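Local coordinates for mandelate racemase/muconate lactonizing enzyme family protein (Azoarcus sp., PDB 2QDE), which belongs to the mandelate racemase/muconate lactonizing enzyme family of the enolase superfamily and holds a barium ion in its barrel domain, at residues L166-P171 and I194-A199; K219-L224 and Y244-A249. All blocks are in the same frame, centred on the assembly; numbering follows the deposited sequence.

Interaction 1. Residues L166-P171 and I194-A199; sequences LKAGGP and IDINGA. With BA (barium ion), chain I.
Asp195 and Leu166 are joined through their backbones where two parallel strands run side by side: Asp195 N donates to Leu166 O over 2.8 Å. One step further on, the carbonyl of Asp195 accepts from Ala168 N at 3.1 Å. Gripped on both sides of its alpha carbon, Asp195 presents its side chain on the same sheet face as Lys167. Its CG is anti to the backbone N (chi1 -170°), and the carboxylate meets the barium ion with both oxygens, unequally: OD2 lies 2.7 Å from the metal and OD1 3.1 Å. OD2 is also hydrogen-bonded to Lys165. OD1 accepts the N-H of Asn197 from above the carboxylate plane, forming an Asx turn, and Asn197 OD1 is a further barium ligand at 2.8 Å.

On the sheet face opposite Asp195 and Lys167, Leu166 CB lies against Ile194 CG2. Just past the strand ends, the methyl of Ala168 meets the tip of Ile196, CD1, at 3.6 Å. Met178 and Val179 of helix 172-186 pack on Leu166, and Val179 also reaches Ile194. This helix connects strands 164-167 and 192-195 in a beta-alpha-beta unit, while strand 220-221 flanks Ile194 and Ile196 as the next strand of the sheet.

Interaction 2. Residues K219-L224 and Y244-A249; sequences KIEQPL and YADESA. With BA (barium ion), chain I.
Backbone pairing ties Glu221 to Tyr244, which face each other as a parallel bridge. Tyr244 N donates to Ile220 O at 3.1 Å, and Tyr244 O accepts from Gln222 N at 2.9 Å, so both polar backbone atoms of the tyrosine are spent on residues flanking Glu221.

Metal binding dominates the polar side chains. Glu221, extended with CG anti to the backbone N (chi1 -174°), brings OE2 to 2.8 Å from the barium ion, and Asp246 OD2 approaches it at 2.7 Å. Each carboxylate thus gives one oxygen to the metal, with their planes turned 53° apart. The two ligand oxygens, Glu221 OE2 and Asp246 OD2, come within 3.2 Å of each other, a proximity of like charges that the cation would be expected to offset. Their other oxygens are held from the second shell: Glu221 OE1 by a salt bridge to Lys165, Asp246 OD1 by Lys273 and the hydroxyl of Tyr57.

Aromatic packing marks the far end. The aliphatic chain of Lys219 passes over one face of the Tyr244 ring with CD above its centre, a CH-pi contact. A bend at chi4 (-67°) carries NZ off-centre, 5.0 Å from the ring centroid, in a cation-pi interaction; Phe193 forms another with the same lysine.

Beyond the strands, Gln222 packs beside the turn at 246-249. Its CG touches Glu247 OE1 at 3.4 Å, and its amide end lies against Ser248, whose OG is hydrogen-bonded to Ala226 O.

Acidic metal ligands at the C-terminal ends of successive parallel strands are the hallmark of the enolase-superfamily barrel, and Glu221 and Asp246 supply two of them here.

In the fold
The two contacts illustrate how a barrel assembles one metal site from separate strand ends. Interaction 1 closes before interaction 2 opens along the chain, and their centres lie 10 Å apart on the same side of the chain's centre. Each joins neighbouring strands of a beta-alpha-beta unit, and strands 192-195 and 220-221 are themselves adjacent, so the four run in the order 164-167, 192-195, 220-221, 243-245 across a single parallel stretch of sheet. Probable backbone hydrogen bonds, from Glu221 N to Ile194 O and from Gly198 N to Gln222 O, stitch the contacts together. Asp195 and Asn197 from interaction 1 and Glu221 and Asp246 from interaction 2 then converge on the same barium ion.

Interaction 1. Residues L166-P171 and I194-A199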
# COMPACT_ATOMS: atom_id res chain seq x y z
N LEU A 166 0.72 8.40 -35.98
CA LEU A 166 2.04 8.29 -36.58
C LEU A 166 2.89 7.24 -35.86
O LEU A 166 2.71 6.99 -34.67
CB LEU A 166 2.79 9.64 -36.52
CG LEU A 166 2.01 10.89 -36.93
CD1 LEU A 166 2.81 12.13 -36.58
CD2 LEU A 166 1.68 10.86 -38.42
N LYS A 167 3.80 6.60 -36.59
CA LYS A 167 4.70 5.63 -35.97
C LYS A 167 6.03 6.32 -35.72
O LYS A 167 6.62 6.89 -36.64
CB LYS A 167 4.89 4.42 -36.88
CG LYS A 167 3.60 3.66 -37.11
CD LYS A 167 3.79 2.33 -37.81
CE LYS A 167 2.47 1.58 -37.89
NZ LYS A 167 2.57 0.34 -38.72
N ALA A 168 6.51 6.25 -34.49
CA ALA A 168 7.75 6.94 -34.12
C ALA A 168 8.94 6.00 -33.98
O ALA A 168 9.20 5.50 -32.88
CB ALA A 168 7.52 7.68 -32.82
N GLY A 169 9.66 5.80 -35.09
CA GLY A 169 10.81 4.92 -35.09
C GLY A 169 12.07 5.52 -34.47
O GLY A 169 12.81 4.82 -33.75
N GLY A 170 12.31 6.80 -34.70
CA GLY A 170 13.49 7.44 -34.14
C GLY A 170 14.51 7.62 -35.25
O GLY A 170 14.31 7.16 -36.38
N PRO A 171 15.63 8.30 -34.97
CA PRO A 171 16.06 8.91 -33.70
C PRO A 171 15.22 10.10 -33.23
O PRO A 171 14.25 10.50 -33.88
CB PRO A 171 17.51 9.29 -33.99
CG PRO A 171 17.49 9.57 -35.47
CD PRO A 171 16.68 8.42 -36.00
N ILE A 194 1.01 9.56 -31.45
CA ILE A 194 2.06 8.67 -31.96
C ILE A 194 2.10 7.32 -31.25
O ILE A 194 1.67 7.19 -30.11
CB ILE A 194 3.45 9.33 -31.83
CG1 ILE A 194 3.73 9.68 -30.36
CG2 ILE A 194 3.50 10.59 -32.69
CD1 ILE A 194 5.12 10.22 -30.12
N ASP A 195 2.64 6.33 -31.95
CA ASP A 195 2.75 4.96 -31.44
C ASP A 195 4.24 4.58 -31.40
O ASP A 195 4.92 4.67 -32.42
CB ASP A 195 1.99 4.02 -32.38
CG ASP A 195 1.84 2.62 -31.82
OD1 ASP A 195 2.51 2.29 -30.82
OD2 ASP A 195 1.06 1.84 -32.41
N ILE A 196 4.71 4.15 -30.24
CA ILE A 196 6.12 3.79 -30.05
C ILE A 196 6.37 2.29 -30.09
O ILE A 196 7.51 1.84 -30.25
CB ILE A 196 6.65 4.32 -28.70
CG1 ILE A 196 6.10 5.73 -28.43
CG2 ILE A 196 8.17 4.37 -28.71
CD1 ILE A 196 6.46 6.75 -29.50
N ASN A 197 5.31 1.50 -29.94
CA ASN A 197 5.42 0.05 -29.96
C ASN A 197 6.37 -0.47 -28.87
O ASN A 197 7.04 -1.49 -29.05
CB ASN A 197 5.88 -0.45 -31.35
CG ASN A 197 4.81 -0.29 -32.42
OD1 ASN A 197 3.68 -0.76 -32.26
ND2 ASN A 197 5.16 0.37 -33.52
N GLY A 198 6.42 0.24 -27.75
CA GLY A 198 7.25 -0.16 -26.63
C GLY A 198 8.76 -0.20 -26.81
O GLY A 198 9.46 -0.91 -26.09
N ALA A 199 9.26 0.60 -27.74
CA ALA A 199 10.69 0.62 -28.04
C ALA A 199 11.58 1.48 -27.12
O ALA A 199 12.81 1.46 -27.28
CB ALA A 199 10.91 1.05 -29.50
BA BA I . 1.14 -0.51 -31.02

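Interaction 2. Residues K219-L224 and Y244-A249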
# COMPACT_ATOMS: atom_id res chain seq x y z
N LYS A 219 -2.09 11.80 -27.22
CA LYS A 219 -1.59 10.70 -26.40
C LYS A 219 -0.32 10.07 -26.98
O LYS A 219 0.04 10.34 -28.13
CB LYS A 219 -2.67 9.62 -26.27
CG LYS A 219 -3.34 9.25 -27.61
CD LYS A 219 -4.46 8.24 -27.42
CE LYS A 219 -5.39 8.20 -28.62
NZ LYS A 219 -6.16 9.45 -28.76
N ILE A 220 0.34 9.24 -26.17
CA ILE A 220 1.53 8.51 -26.58
C ILE A 220 1.19 7.03 -26.42
O ILE A 220 0.93 6.57 -25.31
CB ILE A 220 2.76 8.80 -25.69
CG1 ILE A 220 3.04 10.31 -25.64
CG2 ILE A 220 3.97 8.06 -26.24
CD1 ILE A 220 3.32 10.92 -26.98
N GLU A 221 1.17 6.28 -27.52
CA GLU A 221 0.84 4.87 -27.45
C GLU A 221 2.03 3.97 -27.13
O GLU A 221 3.03 3.95 -27.86
CB GLU A 221 0.21 4.41 -28.77
CG GLU A 221 -0.31 2.97 -28.74
CD GLU A 221 -0.90 2.54 -30.08
OE1 GLU A 221 -1.41 3.42 -30.81
OE2 GLU A 221 -0.88 1.32 -30.38
N GLN A 222 1.91 3.22 -26.03
CA GLN A 222 2.92 2.28 -25.56
C GLN A 222 4.37 2.73 -25.72
O GLN A 222 5.12 2.18 -26.54
CB GLN A 222 2.75 0.93 -26.27
CG GLN A 222 3.48 -0.22 -25.58
CD GLN A 222 2.80 -0.62 -24.28
OE1 GLN A 222 3.46 -0.80 -23.25
NE2 GLN A 222 1.49 -0.79 -24.32
N PRO A 223 4.80 3.72 -24.93
CA PRO A 223 6.18 4.20 -25.03
C PRO A 223 7.20 3.19 -24.49
O PRO A 223 8.31 3.08 -25.03
CB PRO A 223 6.16 5.50 -24.22
CG PRO A 223 5.11 5.24 -23.19
CD PRO A 223 4.03 4.54 -23.97
N LEU A 224 6.83 2.46 -23.45
CA LEU A 224 7.72 1.49 -22.81
C LEU A 224 7.34 0.03 -23.10
O LEU A 224 6.24 -0.24 -23.59
CB LEU A 224 7.73 1.74 -21.30
CG LEU A 224 8.06 3.18 -20.88
CD1 LEU A 224 7.73 3.39 -19.41
CD2 LEU A 224 9.53 3.47 -21.16
N TYR A 244 -1.25 5.75 -23.33
CA TYR A 244 -2.14 4.62 -23.63
C TYR A 244 -1.37 3.31 -23.72
O TYR A 244 -0.21 3.29 -24.12
CB TYR A 244 -2.88 4.86 -24.95
CG TYR A 244 -4.11 5.74 -24.84
CD1 TYR A 244 -4.10 6.92 -24.09
CD2 TYR A 244 -5.28 5.41 -25.53
CE1 TYR A 244 -5.22 7.74 -24.02
CE2 TYR A 244 -6.40 6.23 -25.47
CZ TYR A 244 -6.37 7.39 -24.72
OH TYR A 244 -7.48 8.19 -24.67
N ALA A 245 -2.03 2.21 -23.37
CA ALA A 245 -1.40 0.90 -23.41
C ALA A 245 -1.96 0.00 -24.51
O ALA A 245 -3.17 -0.11 -24.68
CB ALA A 245 -1.57 0.21 -22.07
N ASP A 246 -1.07 -0.63 -25.27
CA ASP A 246 -1.49 -1.56 -26.32
C ASP A 246 -0.88 -2.90 -25.96
O ASP A 246 -1.55 -3.75 -25.37
CB ASP A 246 -0.98 -1.11 -27.70
CG ASP A 246 -1.29 -2.12 -28.80
OD1 ASP A 246 -1.94 -3.15 -28.53
OD2 ASP A 246 -0.88 -1.86 -29.95
N GLU A 247 0.39 -3.07 -26.28
CA GLU A 247 1.10 -4.30 -25.98
C GLU A 247 0.94 -4.72 -24.52
O GLU A 247 0.83 -5.91 -24.23
CB GLU A 247 2.58 -4.17 -26.34
CG GLU A 247 2.87 -4.23 -27.84
CD GLU A 247 2.78 -2.88 -28.53
OE1 GLU A 247 2.02 -2.00 -28.07
OE2 GLU A 247 3.47 -2.71 -29.56
N SER A 248 0.93 -3.75 -23.61
CA SER A 248 0.78 -4.06 -22.18
C SER A 248 -0.60 -4.62 -21.84
O SER A 248 -0.74 -5.39 -20.89
CB SER A 248 1.03 -2.81 -21.33
OG SER A 248 2.38 -2.40 -21.42
N ALA A 249 -1.61 -4.23 -22.62
CA ALA A 249 -2.99 -4.67 -22.40
C ALA A 249 -3.37 -5.86 -23.27
O ALA A 249 -4.06 -5.71 -24.29
CB ALA A 249 -3.95 -3.52 -22.66
BA BA I . 1.14 -0.51 -31.02